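Local coordinates for protein Blo t 1 allergen (Blomia tropicalis, PDB 5JT8) that is a mite allergen that probably cleaves proteins as a papain-family cysteine protease, here in its proform with the inhibitory propeptide still attached, at residues 241-244 against 245-249; 115-119 against 120-124; 55-58 against 59-63; 314-317 against 318-321. All blocks are in the same frame, centred on the assembly; numbering follows the deposited sequence.

In the fold
Following the chain from its N terminus, contact 3 comes first, near the end of helix 42-62 in the propeptide. Contact 2 caps the short helix 119-122, contact 1 lies at the end of helix 237-247, and contact 4 is the turn that leaves strand 312-316. Each is local, closing a turn or two of chain, and the four follow in series without nesting or crossing. Contacts 1, 2 and 4 meet within the protease domain: the indole of W119 reaches I244 O, R120 reaches the hydroxyl of Y314, and M241 packs on R317. Contact 3 stands apart, its nearest atoms about 12 Å from contact 4 and about 25 Å from contact 1.

Contact 1: residues 241-244 against 245-249; sequences MYTI and QQHGP
The carbonyls of M241, Y242 and T243 each accept the amide four residues on, from Q245, Q246 and H247, as the last turn of helix 237-247 runs out; Q246 N to Y242 O spans 2.8 Å. G248 is the C' glycine, the first residue to leave helical geometry, and a proline follows it. G248 takes a phi of 94°, where a beta carbon would press against the preceding carbonyl, and P249, having no amide hydrogen, adds no further helical bond. The bond from G248 N to I244 O is weak, and the same oxygen also accepts the indole NE1 of W119.

On the outer side Y242 sets its CG anti to the backbone N (chi1 -166°), which swings the ring along the helix toward the next turn. Q246 bends at its second torsion and lays its CG over one ring face, 3.3 Å from Y242 CZ, so an aliphatic methylene meets the aromatic surface while the amide of Q246 lies out past the CE1-CZ edge. The extended Q245 brings its NE2 within 3.7 Å of Y242 CD1, its amide nearly perpendicular to the ring. Y110 stacks with this tyrosine too. Apolar I244 suits the inner side, against L285 and W288 of strand 281-291. Its alpha carbon also makes a C-H...O contact, I244 CA to G248 O at 3.3 Å with 158° at the hydrogen.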
loop_
_atom_site.group_PDB
_atom_site.type_symbol
_atom_site.label_atom_id
_atom_site.label_comp_id
_atom_site.label_asym_id
_atom_site.label_seq_id
_atom_site.Cartn_x
_atom_site.Cartn_y
_atom_site.Cartn_z
ATOM N N MET A 241 16.042 -6.044 -0.464
ATOM C CA MET A 241 16.055 -6.937 -1.633
ATOM C C MET A 241 16.276 -8.386 -1.228
ATOM O O MET A 241 15.606 -9.301 -1.717
ATOM C CB MET A 241 17.150 -6.538 -2.650
ATOM C CG MET A 241 16.962 -5.160 -3.291
ATOM S SD MET A 241 18.513 -4.430 -3.922
ATOM C CE MET A 241 18.832 -5.494 -5.296
ATOM N N TYR A 242 17.244 -8.607 -0.355
ATOM C CA TYR A 242 17.442 -9.951 0.151
ATOM C C TYR A 242 16.217 -10.510 0.910
ATOM O O TYR A 242 15.857 -11.688 0.758
ATOM C CB TYR A 242 18.656 -9.995 1.059
ATOM C CG TYR A 242 19.043 -11.411 1.293
ATOM C CD1 TYR A 242 19.637 -12.157 0.280
ATOM C CD2 TYR A 242 18.742 -12.040 2.493
ATOM C CE1 TYR A 242 19.957 -13.484 0.472
ATOM C CE2 TYR A 242 19.064 -13.354 2.704
ATOM C CZ TYR A 242 19.678 -14.072 1.696
ATOM O OH TYR A 242 20.002 -15.389 1.911
ATOM N N THR A 243 15.608 -9.672 1.749
ATOM C CA THR A 243 14.387 -10.065 2.470
ATOM C C THR A 243 13.289 -10.464 1.489
ATOM O O THR A 243 12.624 -11.484 1.663
ATOM C CB THR A 243 13.903 -8.927 3.384
ATOM O OG1 THR A 243 14.910 -8.676 4.376
ATOM C CG2 THR A 243 12.540 -9.268 4.054
ATOM N N ILE A 244 13.141 -9.676 0.427
ATOM C CA ILE A 244 12.149 -9.956 -0.604
ATOM C C ILE A 244 12.450 -11.275 -1.286
ATOM O O ILE A 244 11.548 -12.078 -1.530
ATOM C CB ILE A 244 12.098 -8.827 -1.638
ATOM C CG1 ILE A 244 11.433 -7.594 -1.014
ATOM C CG2 ILE A 244 11.359 -9.279 -2.907
ATOM C CD1 ILE A 244 11.628 -6.314 -1.838
ATOM N N GLN A 245 13.725 -11.499 -1.585
ATOM C CA GLN A 245 14.142 -12.745 -2.207
ATOM C C GLN A 245 13.882 -13.969 -1.308
ATOM O O GLN A 245 13.397 -14.996 -1.793
ATOM C CB GLN A 245 15.625 -12.694 -2.583
ATOM C CG GLN A 245 16.075 -13.929 -3.370
ATOM C CD GLN A 245 17.549 -13.901 -3.797
ATOM O OE1 GLN A 245 17.879 -14.261 -4.923
ATOM N NE2 GLN A 245 18.425 -13.512 -2.888
ATOM N N GLN A 246 14.208 -13.864 -0.015
ATOM C CA GLN A 246 14.111 -15.018 0.878
ATOM C C GLN A 246 12.771 -15.165 1.608
ATOM O O GLN A 246 12.406 -16.277 2.020
ATOM C CB GLN A 246 15.230 -14.990 1.926
ATOM C CG GLN A 246 16.634 -15.291 1.396
ATOM C CD GLN A 246 16.669 -16.165 0.133
ATOM O OE1 GLN A 246 17.155 -15.729 -0.911
ATOM N NE2 GLN A 246 16.178 -17.405 0.234
ATOM N N HIS A 247 12.042 -14.073 1.798
ATOM C CA HIS A 247 10.783 -14.193 2.541
ATOM C C HIS A 247 9.534 -13.800 1.745
ATOM O O HIS A 247 8.430 -13.875 2.272
ATOM C CB HIS A 247 10.871 -13.373 3.834
ATOM C CG HIS A 247 12.002 -13.793 4.718
ATOM N ND1 HIS A 247 11.967 -14.946 5.466
ATOM C CD2 HIS A 247 13.220 -13.238 4.939
ATOM C CE1 HIS A 247 13.104 -15.076 6.128
ATOM N NE2 HIS A 247 13.882 -14.051 5.827
ATOM N N GLY A 248 9.701 -13.416 0.475
ATOM C CA GLY A 248 8.555 -13.026 -0.338
ATOM C C GLY A 248 8.267 -11.528 -0.338
ATOM O O GLY A 248 9.047 -10.737 0.209
ATOM N N PRO A 249 7.160 -11.122 -0.986
ATOM C CA PRO A 249 6.755 -9.713 -1.004
ATOM C C PRO A 249 6.640 -9.150 0.407
ATOM O O PRO A 249 6.267 -9.883 1.339
ATOM C CB PRO A 249 5.398 -9.751 -1.704
ATOM C CG PRO A 249 5.555 -10.901 -2.684
ATOM C CD PRO A 249 6.352 -11.938 -1.908
#

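Contact 2: residues 115-119 against 120-124; sequences QNFDW and RQKAR
D118 and R120 form a side-on salt bridge at the start of the short, weakly bonded helix 119-122, where D118 is the N-cap residue. Its CG stands anti to the backbone N (chi1 -169°), which carries the carboxylate forward to the first turn. There OD1 accepts the backbone amide, R120 N to D118 OD1 at 3.0 Å, from above the carboxylate plane. R120 kinks at its third torsion (chi3 -62°), folding the guanidinium back to meet the acid: R120 NE is shared between OD1 and OD2, on the syn side of each, while R120 NH2 goes to D118 OD2 at 2.8 Å. The carboxylate lies at the guanidinium edge, the two planes 34° apart. Aspartate suits the place because one short acid can both cap the helix and hold the arginine, and several bonds to its two oxygens fix its rotation.

The backbone turn is closed by a bond spanning three residues, Q121 N to D118 O at 2.9 Å; K122 N and A123 N add weak bonds to W119 O. Across it K122 crosses F117 at about a right angle and places CD over the phenyl face, 4.0 Å from the ring centroid, a CH-pi contact made by the aliphatic part of a lysine. K122 CB lies 3.7 Å from W119 CE3, approaching the indole obliquely.

Around this turn, F117 pairs through its backbone with W288 of strand 281-291, R120 meets I298 of strand 294-300 and makes a cation-pi contact with Y312, and W119 and A123 pack on I152 of helix 139-154.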
loop_
_atom_site.group_PDB
_atom_site.type_symbol
_atom_site.label_atom_id
_atom_site.label_comp_id
_atom_site.label_asym_id
_atom_site.label_seq_id
_atom_site.Cartn_x
_atom_site.Cartn_y
_atom_site.Cartn_z
ATOM N N GLN A 115 20.347 -8.800 -10.542
ATOM C CA GLN A 115 20.045 -7.434 -10.953
ATOM C C GLN A 115 18.534 -7.215 -11.003
ATOM O O GLN A 115 18.051 -6.146 -10.641
ATOM C CB GLN A 115 20.675 -7.116 -12.323
ATOM C CG GLN A 115 20.429 -5.667 -12.779
ATOM C CD GLN A 115 21.250 -5.250 -14.003
ATOM O OE1 GLN A 115 21.125 -5.835 -15.081
ATOM N NE2 GLN A 115 22.079 -4.218 -13.839
ATOM N N ASN A 116 17.791 -8.223 -11.455
ATOM C CA ASN A 116 16.328 -8.127 -11.526
ATOM C C ASN A 116 15.662 -9.252 -10.771
ATOM O O ASN A 116 16.107 -10.395 -10.817
ATOM C CB ASN A 116 15.829 -8.150 -12.980
ATOM C CG ASN A 116 16.443 -7.061 -13.827
ATOM O OD1 ASN A 116 16.082 -5.888 -13.716
ATOM N ND2 ASN A 116 17.371 -7.443 -14.689
ATOM N N PHE A 117 14.575 -8.932 -10.095
ATOM C CA PHE A 117 13.796 -9.925 -9.379
ATOM C C PHE A 117 12.357 -9.410 -9.330
ATOM O O PHE A 117 12.115 -8.284 -8.927
ATOM C CB PHE A 117 14.367 -10.157 -7.973
ATOM C CG PHE A 117 13.776 -11.343 -7.258
ATOM C CD1 PHE A 117 12.564 -11.240 -6.589
ATOM C CD2 PHE A 117 14.438 -12.563 -7.247
ATOM C CE1 PHE A 117 12.019 -12.335 -5.927
ATOM C CE2 PHE A 117 13.899 -13.661 -6.590
ATOM C CZ PHE A 117 12.690 -13.546 -5.927
ATOM N N ASP A 118 11.411 -10.231 -9.761
ATOM C CA ASP A 118 10.020 -9.808 -9.863
ATOM C C ASP A 118 9.112 -10.977 -9.464
ATOM O O ASP A 118 8.947 -11.916 -10.235
ATOM C CB ASP A 118 9.723 -9.331 -11.300
ATOM C CG ASP A 118 8.375 -8.630 -11.439
ATOM O OD1 ASP A 118 7.550 -8.714 -10.511
ATOM O OD2 ASP A 118 8.144 -7.994 -12.482
ATOM N N TRP A 119 8.531 -10.935 -8.265
ATOM C CA TRP A 119 7.629 -12.010 -7.853
ATOM C C TRP A 119 6.440 -12.185 -8.812
ATOM O O TRP A 119 5.886 -13.282 -8.909
ATOM C CB TRP A 119 7.116 -11.782 -6.428
ATOM C CG TRP A 119 8.059 -12.255 -5.387
ATOM C CD1 TRP A 119 8.729 -11.481 -4.469
ATOM C CD2 TRP A 119 8.458 -13.610 -5.136
ATOM N NE1 TRP A 119 9.515 -12.275 -3.669
ATOM C CE2 TRP A 119 9.370 -13.583 -4.056
ATOM C CE3 TRP A 119 8.151 -14.842 -5.734
ATOM C CZ2 TRP A 119 9.964 -14.738 -3.545
ATOM C CZ3 TRP A 119 8.747 -15.992 -5.236
ATOM C CH2 TRP A 119 9.653 -15.932 -4.152
ATOM N N ARG A 120 6.066 -11.134 -9.543
ATOM C CA ARG A 120 4.989 -11.263 -10.538
ATOM C C ARG A 120 5.312 -12.293 -11.626
ATOM O O ARG A 120 4.414 -12.812 -12.296
ATOM C CB ARG A 120 4.700 -9.928 -11.219
ATOM C CG ARG A 120 4.216 -8.808 -10.313
ATOM C CD ARG A 120 4.056 -7.513 -11.117
ATOM N NE ARG A 120 5.334 -7.075 -11.675
ATOM C CZ ARG A 120 5.518 -5.949 -12.358
ATOM N NH1 ARG A 120 4.498 -5.129 -12.574
ATOM N NH2 ARG A 120 6.731 -5.637 -12.822
ATOM N N GLN A 121 6.599 -12.572 -11.811
ATOM C CA GLN A 121 7.025 -13.510 -12.837
ATOM C C GLN A 121 7.389 -14.855 -12.250
ATOM O O GLN A 121 7.457 -15.839 -12.972
ATOM C CB GLN A 121 8.215 -12.951 -13.630
ATOM C CG GLN A 121 7.794 -11.971 -14.716
ATOM C CD GLN A 121 8.953 -11.207 -15.304
ATOM O OE1 GLN A 121 9.923 -11.796 -15.782
ATOM N NE2 GLN A 121 8.860 -9.882 -15.284
ATOM N N LYS A 122 7.627 -14.899 -10.944
ATOM C CA LYS A 122 8.028 -16.147 -10.299
ATOM C C LYS A 122 6.817 -16.891 -9.729
ATOM O O LYS A 122 6.899 -18.060 -9.336
ATOM C CB LYS A 122 9.049 -15.874 -9.186
ATOM C CG LYS A 122 10.158 -14.909 -9.576
ATOM C CD LYS A 122 11.438 -15.193 -8.815
ATOM C CE LYS A 122 12.122 -16.453 -9.347
ATOM N NZ LYS A 122 13.433 -16.721 -8.681
ATOM N N ALA A 123 5.689 -16.199 -9.690
ATOM C CA ALA A 123 4.515 -16.713 -9.028
ATOM C C ALA A 123 3.313 -16.016 -9.618
ATOM O O ALA A 123 3.433 -14.925 -10.189
ATOM C CB ALA A 123 4.596 -16.477 -7.509
ATOM N N ARG A 124 2.158 -16.656 -9.512
ATOM C CA ARG A 124 0.940 -16.024 -9.969
ATOM C C ARG A 124 0.434 -15.261 -8.775
ATOM O O ARG A 124 -0.135 -15.851 -7.876
ATOM C CB ARG A 124 -0.090 -17.044 -10.471
ATOM C CG ARG A 124 -0.438 -16.882 -11.953
ATOM C CD ARG A 124 -1.653 -17.719 -12.385
ATOM N NE ARG A 124 -1.793 -18.950 -11.610
ATOM C CZ ARG A 124 -2.881 -19.276 -10.914
ATOM N NH1 ARG A 124 -3.933 -18.465 -10.907
ATOM N NH2 ARG A 124 -2.922 -20.417 -10.230
#

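Contact 3: residues 55-58 against 59-63; sequences QLKW and VEEHN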
loop_
_atom_site.group_PDB
_atom_site.type_symbol
_atom_site.label_atom_id
_atom_site.label_comp_id
_atom_site.label_asym_id
_atom_site.label_seq_id
_atom_site.Cartn_x
_atom_site.Cartn_y
_atom_site.Cartn_z
ATOM N N GLN A 55 -5.631 19.781 -9.247
ATOM C CA GLN A 55 -5.007 18.464 -9.404
ATOM C C GLN A 55 -4.843 18.174 -10.884
ATOM O O GLN A 55 -3.820 17.641 -11.300
ATOM C CB GLN A 55 -5.819 17.344 -8.734
ATOM C CG GLN A 55 -5.498 17.106 -7.262
ATOM C CD GLN A 55 -4.069 16.624 -7.024
ATOM O OE1 GLN A 55 -3.747 15.449 -7.228
ATOM N NE2 GLN A 55 -3.209 17.532 -6.578
ATOM N N LEU A 56 -5.849 18.530 -11.680
ATOM C CA LEU A 56 -5.747 18.392 -13.129
ATOM C C LEU A 56 -4.668 19.318 -13.655
ATOM O O LEU A 56 -3.934 18.976 -14.584
ATOM C CB LEU A 56 -7.073 18.703 -13.816
ATOM C CG LEU A 56 -6.984 18.563 -15.339
ATOM C CD1 LEU A 56 -6.673 17.126 -15.734
ATOM C CD2 LEU A 56 -8.247 19.035 -16.009
ATOM N N LYS A 57 -4.580 20.496 -13.049
ATOM C CA LYS A 57 -3.526 21.442 -13.381
ATOM C C LYS A 57 -2.145 20.823 -13.120
ATOM O O LYS A 57 -1.261 20.872 -13.979
ATOM C CB LYS A 57 -3.700 22.731 -12.580
ATOM C CG LYS A 57 -2.786 23.856 -13.003
ATOM C CD LYS A 57 -2.967 25.071 -12.105
ATOM C CE LYS A 57 -2.214 26.282 -12.631
ATOM N NZ LYS A 57 -2.539 27.498 -11.833
ATOM N N TRP A 58 -1.968 20.226 -11.943
ATOM C CA TRP A 58 -0.694 19.591 -11.602
ATOM C C TRP A 58 -0.350 18.457 -12.569
ATOM O O TRP A 58 0.814 18.262 -12.911
ATOM C CB TRP A 58 -0.706 19.050 -10.167
ATOM C CG TRP A 58 0.652 18.580 -9.725
ATOM C CD1 TRP A 58 1.580 19.297 -9.018
ATOM C CD2 TRP A 58 1.251 17.304 -9.986
ATOM N NE1 TRP A 58 2.711 18.544 -8.817
ATOM C CE2 TRP A 58 2.536 17.316 -9.402
ATOM C CE3 TRP A 58 0.823 16.148 -10.649
ATOM C CZ2 TRP A 58 3.395 16.222 -9.465
ATOM C CZ3 TRP A 58 1.674 15.066 -10.712
ATOM C CH2 TRP A 58 2.949 15.109 -10.121
ATOM N N VAL A 59 -1.369 17.711 -12.995
ATOM C CA VAL A 59 -1.178 16.570 -13.883
ATOM C C VAL A 59 -0.677 17.008 -15.255
ATOM O O VAL A 59 0.334 16.507 -15.738
ATOM C CB VAL A 59 -2.484 15.754 -14.057
ATOM C CG1 VAL A 59 -2.348 14.753 -15.200
ATOM C CG2 VAL A 59 -2.843 15.035 -12.766
ATOM N N GLU A 60 -1.372 17.950 -15.879
ATOM C CA GLU A 60 -1.001 18.364 -17.226
ATOM C C GLU A 60 0.386 19.015 -17.268
ATOM O O GLU A 60 1.136 18.832 -18.229
ATOM C CB GLU A 60 -2.052 19.316 -17.806
ATOM C CG GLU A 60 -1.917 19.560 -19.315
ATOM C CD GLU A 60 -1.349 18.362 -20.080
ATOM O OE1 GLU A 60 -1.944 17.260 -20.021
ATOM O OE2 GLU A 60 -0.302 18.526 -20.744
ATOM N N GLU A 61 0.737 19.755 -16.222
ATOM C CA GLU A 61 2.033 20.422 -16.191
ATOM C C GLU A 61 3.180 19.454 -15.931
ATOM O O GLU A 61 4.330 19.757 -16.246
ATOM C CB GLU A 61 2.048 21.532 -15.139
ATOM C CG GLU A 61 1.161 22.721 -15.480
ATOM C CD GLU A 61 1.211 23.805 -14.417
ATOM O OE1 GLU A 61 2.312 24.334 -14.148
ATOM O OE2 GLU A 61 0.149 24.128 -13.851
ATOM N N HIS A 62 2.871 18.289 -15.368
ATOM C CA HIS A 62 3.913 17.338 -14.990
ATOM C C HIS A 62 3.955 16.100 -15.884
ATOM O O HIS A 62 4.966 15.402 -15.927
ATOM C CB HIS A 62 3.739 16.909 -13.527
ATOM C CG HIS A 62 4.104 17.974 -12.537
ATOM N ND1 HIS A 62 3.266 19.026 -12.232
ATOM C CD2 HIS A 62 5.221 18.155 -11.794
ATOM C CE1 HIS A 62 3.851 19.808 -11.341
ATOM N NE2 HIS A 62 5.038 19.302 -11.058
ATOM N N ASN A 63 2.864 15.822 -16.591
ATOM C CA ASN A 63 2.782 14.607 -17.401
ATOM C C ASN A 63 3.876 14.553 -18.452
ATOM O O ASN A 63 4.016 15.470 -19.256
ATOM C CB ASN A 63 1.417 14.493 -18.081
ATOM C CG ASN A 63 1.239 13.174 -18.814
ATOM O OD1 ASN A 63 1.774 12.136 -18.407
ATOM N ND2 ASN A 63 0.473 13.205 -19.896
#
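W58 and H62, one helical turn apart, lie face to face in an offset stack, the five-membered ring of W58 and the imidazole having centroids 3.6 Å apart and planes at 13°. The stack is locked from the backbone side: H62 ND1 donates to W58 O at 2.7 Å, in the carbonyl plane and on a lone pair, which fixes the imidazole's rotation; H62 N adds a weak bond there. H62 CB sits over the six-membered ring of W58, 3.9 Å from its centroid. Histidine fits because a flat ring with an N-H can serve both the indole and the carbonyl. Y260 and Y70 meet the indole, each edge-to-face.

This is the helix 42-62 of the I29 propeptide, and Q55, V59 and N63 fall at the last three positions of its ERFNIN pattern. V59 packs on I72, and Q55 OE1 is hydrogen-bonded to N263 of the protease domain.

The solvent side is looser. K57, extended from a CG anti to its backbone N (chi1 -171°), runs alongside E61 in the same direction, yet the charges do not meet: K57 NZ and E61 OE2 are 4.8 Å apart, and the lysine's long ion pair to E54 is weak.

Contact 4: residues 314-317 against 318-321; sequences YVER and GHNS. With NO3 (nitrate ion), chain J.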
loop_
_atom_site.group_PDB
_atom_site.type_symbol
_atom_site.label_atom_id
_atom_site.label_comp_id
_atom_site.label_asym_id
_atom_site.label_seq_id
_atom_site.Cartn_x
_atom_site.Cartn_y
_atom_site.Cartn_z
ATOM N N TYR A 314 6.679 2.153 -10.227
ATOM C CA TYR A 314 8.116 1.996 -10.190
ATOM C C TYR A 314 8.780 3.217 -9.568
ATOM O O TYR A 314 8.636 4.335 -10.064
ATOM C CB TYR A 314 8.651 1.727 -11.598
ATOM C CG TYR A 314 7.988 0.530 -12.257
ATOM C CD1 TYR A 314 8.364 -0.764 -11.926
ATOM C CD2 TYR A 314 6.960 0.697 -13.185
ATOM C CE1 TYR A 314 7.760 -1.857 -12.513
ATOM C CE2 TYR A 314 6.349 -0.393 -13.783
ATOM C CZ TYR A 314 6.761 -1.671 -13.442
ATOM O OH TYR A 314 6.161 -2.763 -14.022
ATOM N N VAL A 315 9.495 3.000 -8.466
ATOM C CA VAL A 315 10.207 4.089 -7.807
ATOM C C VAL A 315 11.694 3.795 -7.723
ATOM O O VAL A 315 12.092 2.702 -7.340
ATOM C CB VAL A 315 9.680 4.354 -6.358
ATOM C CG1 VAL A 315 10.512 5.458 -5.674
ATOM C CG2 VAL A 315 8.229 4.737 -6.378
ATOM N N GLU A 316 12.506 4.791 -8.051
ATOM C CA GLU A 316 13.953 4.662 -8.004
ATOM C C GLU A 316 14.466 4.194 -6.629
ATOM O O GLU A 316 13.995 4.657 -5.591
ATOM C CB GLU A 316 14.581 6.004 -8.381
ATOM C CG GLU A 316 16.072 6.085 -8.275
ATOM C CD GLU A 316 16.594 7.481 -8.641
ATOM O OE1 GLU A 316 16.229 8.480 -7.960
ATOM O OE2 GLU A 316 17.360 7.565 -9.624
ATOM N N ARG A 317 15.417 3.264 -6.642
ATOM C CA ARG A 317 16.090 2.811 -5.424
ATOM C C ARG A 317 17.232 3.753 -5.037
ATOM O O ARG A 317 17.507 4.734 -5.734
ATOM C CB ARG A 317 16.661 1.404 -5.611
ATOM C CG ARG A 317 15.676 0.367 -6.096
ATOM C CD ARG A 317 16.116 -1.059 -5.690
ATOM N NE ARG A 317 17.486 -1.395 -6.091
ATOM C CZ ARG A 317 17.804 -1.898 -7.280
ATOM N NH1 ARG A 317 16.859 -2.105 -8.184
ATOM N NH2 ARG A 317 19.068 -2.178 -7.571
ATOM N N GLY A 318 17.881 3.454 -3.915
ATOM C CA GLY A 318 19.146 4.098 -3.579
ATOM C C GLY A 318 19.062 5.367 -2.750
ATOM O O GLY A 318 20.090 5.959 -2.419
ATOM N N HIS A 319 17.854 5.788 -2.392
ATOM C CA HIS A 319 17.703 7.084 -1.733
ATOM C C HIS A 319 16.614 7.149 -0.676
ATOM O O HIS A 319 16.231 8.258 -0.275
ATOM C CB HIS A 319 17.415 8.173 -2.767
ATOM C CG HIS A 319 18.467 8.294 -3.817
ATOM N ND1 HIS A 319 19.658 8.948 -3.599
ATOM C CD2 HIS A 319 18.525 7.812 -5.080
ATOM C CE1 HIS A 319 20.401 8.878 -4.690
ATOM N NE2 HIS A 319 19.732 8.204 -5.607
ATOM N N ASN A 320 16.135 5.994 -0.229
ATOM C CA ASN A 320 14.990 5.941 0.674
ATOM C C ASN A 320 13.917 6.884 0.185
ATOM O O ASN A 320 13.367 7.671 0.951
ATOM C CB ASN A 320 15.382 6.303 2.123
ATOM C CG ASN A 320 14.224 6.092 3.103
ATOM O OD1 ASN A 320 13.265 5.365 2.797
ATOM N ND2 ASN A 320 14.291 6.749 4.263
ATOM N N SER A 321 13.681 6.849 -1.119
ATOM C CA SER A 321 12.716 7.732 -1.738
ATOM C C SER A 321 11.342 7.532 -1.093
ATOM O O SER A 321 10.884 6.397 -0.932
ATOM C CB SER A 321 12.658 7.476 -3.247
ATOM O OG SER A 321 11.662 8.273 -3.842
HETATM N N NO3 J . 20.515 10.870 -1.028
HETATM O O1 NO3 J . 21.067 11.368 -2.055
HETATM O O2 NO3 J . 20.314 11.595 -0.013
HETATM O O3 NO3 J . 20.163 9.653 -1.017
HETATM O O HOH W 1 15.154 5.289 -3.010
#
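The turn that carries the chain out of strand 312-316, the strand beside 294-300 in the protease-domain sheet, is built round a water. E316 O accepts from this water at 2.9 Å, and the water in turn accepts H319 N at 2.8 Å and S321 N at 2.9 Å, so one molecule joins the strand end to two amides of the loop in place of direct backbone bonds between the segments. G318 makes the bend: its positive phi would set a beta carbon against R317 O.

Beyond the turn, H319 has its CG anti to the carbonyl carbon (chi1 -58°), which brings the imidazole back toward the strand. Its CD2 comes to 3.3 Å from R317 O and 3.7 Å from E316 OE1, both oblique to the ring, while the carboxylate and ring planes stand 51° apart. E316 OE1 has its hydrogen-bond partner elsewhere, the hydroxyl of Y274, whose ring also stacks with H319. On the inner side V315 CG1 packs 3.6 Å from S321 OG, and that hydroxyl is hydrogen-bonded to V272 O; with its polar need met there, serine can lie against a valine methyl.

A nitrate ion, probably from the crystallisation liquor, lies at the imidazole's edge and is held also by N275. H319 ND1 donates to its O3 at 2.7 Å with 159° at the hydrogen. In this crystal the anion at ND1, with the E316 carboxylate not far off, would probably favour a protonated imidazole.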